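Local coordinates for CRISPR-associated protein, Cse1 family (Acidimicrobium ferrooxidans, PDB 4H3T) that probably serves as the large Cse1 subunit of a type I-E CRISPR Cascade complex, which takes part in recognising invading DNA, at residues Ile194-Val206 with Val289-Trp303. The protein carries 1 engineered substitution. Numbering follows the deposited sequence.
With GOL (glycerol), chain C.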
# COMPACT_ATOMS: atom_id res chain seq x y z
N ILE A 194 -16.19 -3.63 -1.63
CA ILE A 194 -14.79 -4.08 -1.74
C ILE A 194 -14.22 -4.29 -0.32
O ILE A 194 -14.74 -3.71 0.63
CB ILE A 194 -13.91 -3.14 -2.55
CG1 ILE A 194 -13.78 -1.74 -1.87
CG2 ILE A 194 -14.46 -3.03 -3.99
CD1 ILE A 194 -12.96 -0.76 -2.65
N GLY A 195 -13.18 -5.10 -0.19
CA GLY A 195 -12.53 -5.29 1.10
C GLY A 195 -11.97 -3.99 1.64
O GLY A 195 -11.65 -3.05 0.89
N TYR A 196 -11.83 -3.93 2.95
CA TYR A 196 -11.36 -2.71 3.59
C TYR A 196 -9.92 -2.29 3.16
O TYR A 196 -9.70 -1.11 2.91
CB TYR A 196 -11.43 -2.88 5.09
CG TYR A 196 -10.84 -1.70 5.84
CD1 TYR A 196 -11.58 -0.56 6.07
CD2 TYR A 196 -9.51 -1.70 6.23
CE1 TYR A 196 -11.05 0.52 6.78
CE2 TYR A 196 -8.95 -0.61 6.88
CZ TYR A 196 -9.75 0.46 7.23
OH TYR A 196 -9.20 1.55 7.87
N LEU A 197 -9.00 -3.24 2.99
CA LEU A 197 -7.65 -2.91 2.51
C LEU A 197 -7.66 -2.51 1.04
O LEU A 197 -6.80 -1.73 0.64
CB LEU A 197 -6.63 -4.02 2.76
CG LEU A 197 -6.14 -4.19 4.16
CD1 LEU A 197 -4.97 -5.19 4.21
CD2 LEU A 197 -5.66 -2.86 4.73
N ALA A 198 -8.61 -3.03 0.27
CA ALA A 198 -8.80 -2.61 -1.13
C ALA A 198 -9.30 -1.12 -1.18
O ALA A 198 -9.06 -0.42 -2.16
CB ALA A 198 -9.77 -3.54 -1.87
N TRP A 199 -10.04 -0.68 -0.16
CA TRP A 199 -10.57 0.67 -0.05
C TRP A 199 -9.54 1.68 0.44
O TRP A 199 -9.50 2.79 -0.06
CB TRP A 199 -11.76 0.67 0.90
CG TRP A 199 -12.40 2.01 1.03
CD1 TRP A 199 -12.99 2.75 0.04
CD2 TRP A 199 -12.55 2.77 2.25
NE1 TRP A 199 -13.47 3.92 0.56
CE2 TRP A 199 -13.17 3.98 1.90
CE3 TRP A 199 -12.18 2.56 3.58
CZ2 TRP A 199 -13.41 5.00 2.83
CZ3 TRP A 199 -12.39 3.58 4.51
CH2 TRP A 199 -13.04 4.77 4.14
N ILE A 200 -8.77 1.36 1.46
CA ILE A 200 -7.84 2.36 2.01
C ILE A 200 -6.54 2.46 1.17
O ILE A 200 -6.14 1.51 0.47
CB ILE A 200 -7.47 2.17 3.51
CG1 ILE A 200 -6.75 0.83 3.80
CG2 ILE A 200 -8.69 2.32 4.40
CD1 ILE A 200 -5.88 0.82 4.97
N GLY A 201 -5.89 3.58 1.31
CA GLY A 201 -4.53 3.81 0.84
C GLY A 201 -3.61 3.35 1.97
O GLY A 201 -3.55 4.00 3.01
N PHE A 202 -2.92 2.21 1.81
CA PHE A 202 -2.08 1.63 2.90
C PHE A 202 -0.66 2.16 2.85
O PHE A 202 -0.09 2.29 1.77
CB PHE A 202 -2.09 0.15 2.77
CG PHE A 202 -1.14 -0.61 3.68
CD1 PHE A 202 -1.54 -1.03 4.95
CD2 PHE A 202 0.18 -0.83 3.31
CE1 PHE A 202 -0.64 -1.68 5.80
CE2 PHE A 202 1.04 -1.52 4.12
CZ PHE A 202 0.64 -1.92 5.37
N VAL A 203 -0.12 2.54 4.00
CA VAL A 203 1.25 2.98 4.15
C VAL A 203 1.77 2.40 5.46
O VAL A 203 1.11 2.51 6.47
CB VAL A 203 1.47 4.51 4.04
CG1 VAL A 203 0.67 5.30 5.10
CG2 VAL A 203 2.97 4.84 4.17
N ALA A 204 2.96 1.84 5.45
CA ALA A 204 3.57 1.29 6.66
C ALA A 204 5.09 1.34 6.54
O ALA A 204 5.67 1.12 5.47
CB ALA A 204 3.11 -0.14 6.92
N PRO A 205 5.77 1.68 7.64
CA PRO A 205 7.22 1.68 7.60
C PRO A 205 7.79 0.27 7.71
O PRO A 205 7.25 -0.63 8.37
CB PRO A 205 7.60 2.51 8.84
CG PRO A 205 6.51 2.13 9.82
CD PRO A 205 5.27 2.08 8.98
N VAL A 206 8.92 0.08 7.06
CA VAL A 206 9.65 -1.18 7.08
C VAL A 206 11.08 -0.88 7.48
O VAL A 206 11.70 0.06 6.94
CB VAL A 206 9.53 -1.85 5.69
CG1 VAL A 206 10.37 -3.13 5.63
CG2 VAL A 206 8.07 -2.16 5.37
N VAL A 289 -16.80 -2.67 7.42
CA VAL A 289 -16.20 -1.79 8.39
C VAL A 289 -16.93 -0.44 8.34
O VAL A 289 -17.05 0.17 7.27
CB VAL A 289 -14.68 -1.60 8.15
CG1 VAL A 289 -14.10 -0.62 9.15
CG2 VAL A 289 -13.92 -2.91 8.21
N ASP A 290 -17.33 0.04 9.50
CA ASP A 290 -17.86 1.40 9.67
C ASP A 290 -16.70 2.37 9.39
O ASP A 290 -15.70 2.39 10.11
CB ASP A 290 -18.41 1.55 11.09
CG ASP A 290 -19.04 2.91 11.36
OD1 ASP A 290 -18.42 3.92 11.00
OD2 ASP A 290 -20.12 2.94 11.96
N ARG A 291 -16.79 3.07 8.26
CA ARG A 291 -15.70 3.90 7.74
C ARG A 291 -15.38 5.11 8.63
O ARG A 291 -14.19 5.46 8.74
CB ARG A 291 -16.02 4.34 6.30
CG ARG A 291 -16.07 3.12 5.34
CD ARG A 291 -16.54 3.47 3.94
NE ARG A 291 -16.32 2.33 3.03
CZ ARG A 291 -16.38 2.38 1.70
NH1 ARG A 291 -16.61 3.52 1.09
NH2 ARG A 291 -16.18 1.29 0.99
N ARG A 292 -16.39 5.64 9.37
CA ARG A 292 -16.17 6.73 10.33
C ARG A 292 -15.34 6.25 11.48
O ARG A 292 -14.37 6.90 11.86
CB ARG A 292 -17.52 7.29 10.85
CG ARG A 292 -17.40 8.46 11.83
CD ARG A 292 -18.27 8.35 13.08
NE ARG A 292 -17.59 7.69 14.21
CZ ARG A 292 -17.81 6.45 14.66
NH1 ARG A 292 -18.71 5.65 14.07
NH2 ARG A 292 -17.12 5.98 15.70
N ALA A 293 -15.70 5.08 12.05
CA ALA A 293 -14.93 4.51 13.15
C ALA A 293 -13.52 4.08 12.71
O ALA A 293 -12.60 4.20 13.50
CB ALA A 293 -15.67 3.30 13.74
N ALA A 294 -13.31 3.63 11.44
CA ALA A 294 -11.99 3.20 10.95
C ALA A 294 -10.94 4.32 11.04
O ALA A 294 -9.77 4.06 11.34
CB ALA A 294 -12.09 2.71 9.49
N ARG A 295 -11.37 5.56 10.78
CA ARG A 295 -10.49 6.72 10.81
C ARG A 295 -9.88 6.90 12.21
O ARG A 295 -8.68 7.20 12.33
CB ARG A 295 -11.24 7.94 10.29
CG ARG A 295 -10.57 9.23 10.58
CD ARG A 295 -11.14 10.35 9.74
NE ARG A 295 -10.55 11.60 10.17
CZ ARG A 295 -10.93 12.34 11.22
NH1 ARG A 295 -11.94 11.95 11.99
NH2 ARG A 295 -10.31 13.47 11.49
N ASP A 296 -10.64 6.63 13.25
CA ASP A 296 -10.12 6.72 14.62
C ASP A 296 -9.18 5.58 14.97
O ASP A 296 -8.35 5.74 15.85
CB ASP A 296 -11.27 6.72 15.63
CG ASP A 296 -12.18 7.97 15.58
OD1 ASP A 296 -11.70 9.05 15.10
OD2 ASP A 296 -13.36 7.87 15.99
N VAL A 297 -9.37 4.42 14.37
CA VAL A 297 -8.64 3.23 14.76
C VAL A 297 -7.30 3.01 14.04
O VAL A 297 -6.33 2.58 14.66
CB VAL A 297 -9.57 2.00 14.52
CG1 VAL A 297 -8.85 0.67 14.76
CG2 VAL A 297 -10.83 2.09 15.38
N ASP A 298 -7.30 3.18 12.73
CA ASP A 298 -6.29 2.60 11.85
C ASP A 298 -5.07 3.49 11.62
O ASP A 298 -5.19 4.57 11.03
CB ASP A 298 -6.97 2.27 10.53
CG ASP A 298 -6.23 1.31 9.59
OD1 ASP A 298 -4.99 1.17 9.71
OD2 ASP A 298 -6.88 0.74 8.72
N PRO A 299 -3.88 2.99 12.00
CA PRO A 299 -2.67 3.78 11.82
C PRO A 299 -2.07 3.76 10.42
O PRO A 299 -1.04 4.42 10.21
CB PRO A 299 -1.69 3.08 12.80
CG PRO A 299 -2.07 1.65 12.70
CD PRO A 299 -3.57 1.66 12.60
N HIS A 300 -2.56 2.93 9.52
CA HIS A 300 -1.93 2.73 8.19
C HIS A 300 -2.60 3.53 7.04
O HIS A 300 -2.37 3.21 5.86
CB HIS A 300 -1.94 1.25 7.81
CG HIS A 300 -1.07 0.42 8.71
ND1 HIS A 300 -1.52 -0.78 9.25
CD2 HIS A 300 0.19 0.64 9.10
CE1 HIS A 300 -0.50 -1.22 10.00
NE2 HIS A 300 0.56 -0.40 9.89
N VAL A 301 -3.44 4.48 7.35
CA VAL A 301 -4.17 5.25 6.32
C VAL A 301 -4.20 6.75 6.71
O VAL A 301 -4.52 7.07 7.84
CB VAL A 301 -5.59 4.65 6.10
CG1 VAL A 301 -6.34 4.39 7.40
CG2 VAL A 301 -6.45 5.48 5.11
N GLY A 302 -3.90 7.63 5.75
CA GLY A 302 -4.01 9.07 5.86
C GLY A 302 -5.36 9.47 5.28
O GLY A 302 -5.98 8.68 4.55
N TRP A 303 -5.85 10.66 5.64
CA TRP A 303 -7.20 11.13 5.26
C TRP A 303 -7.19 12.52 4.72
O TRP A 303 -6.30 13.31 5.01
CB TRP A 303 -8.16 11.08 6.48
CG TRP A 303 -8.28 9.71 7.07
CD1 TRP A 303 -7.46 9.16 8.01
CD2 TRP A 303 -9.20 8.68 6.69
NE1 TRP A 303 -7.80 7.85 8.23
CE2 TRP A 303 -8.87 7.53 7.44
CE3 TRP A 303 -10.28 8.61 5.79
CZ2 TRP A 303 -9.58 6.32 7.31
CZ3 TRP A 303 -11.01 7.43 5.71
CH2 TRP A 303 -10.62 6.29 6.43
C1 GOL C . -14.76 -1.27 2.50
O1 GOL C . -15.34 -0.93 1.31
C2 GOL C . -15.83 -1.81 3.41
O2 GOL C . -16.57 -0.74 4.10
C3 GOL C . -14.91 -2.50 4.37
O3 GOL C . -15.67 -3.19 5.24
O HOH W 1 -3.39 6.76 3.07
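Tyr196 reaches Asp298 through its hydroxyl: OH donates to OD2 at 2.6 Å, meeting the anti side of a carboxylate turned only 25° from the ring plane. Ala294 CB packs 3.6 Å from Tyr196 CE1, and Val289 CB lies near CD1. One helical turn on, Trp199 carries the guanidinium of Arg291 flat on one face, CZ standing 3.6 Å from the centroid of the five-membered ring and 15° off its normal, a cation-pi stack; the arginine, extended from CG to NE, lays CD over the six-membered ring. Trp199 CH2 comes in plane to the edge of Trp303, 3.7 Å from Trp303 CH2, with the ring planes oblique. A glycerol, probably from crystallisation, bridges Arg291 NE, Val289 N and Ile194 O. The contact joins the short helix 196-199 and the outer strand 202-206 of a three-stranded antiparallel sheet to helix 291-297 and the loop after it. There Val203 N donates to His300 O at 3.0 Å, while Phe202 CE1 sits over one face of the His300 ring, 3.6 Å from CG. An Asx turn, His300 N to Asp298 OD1 (3.0 Å, 165°), orients the carboxylate; Arg58 forms a salt bridge to that oxygen, and Asn217 hydrogen-bonds His300 NE2.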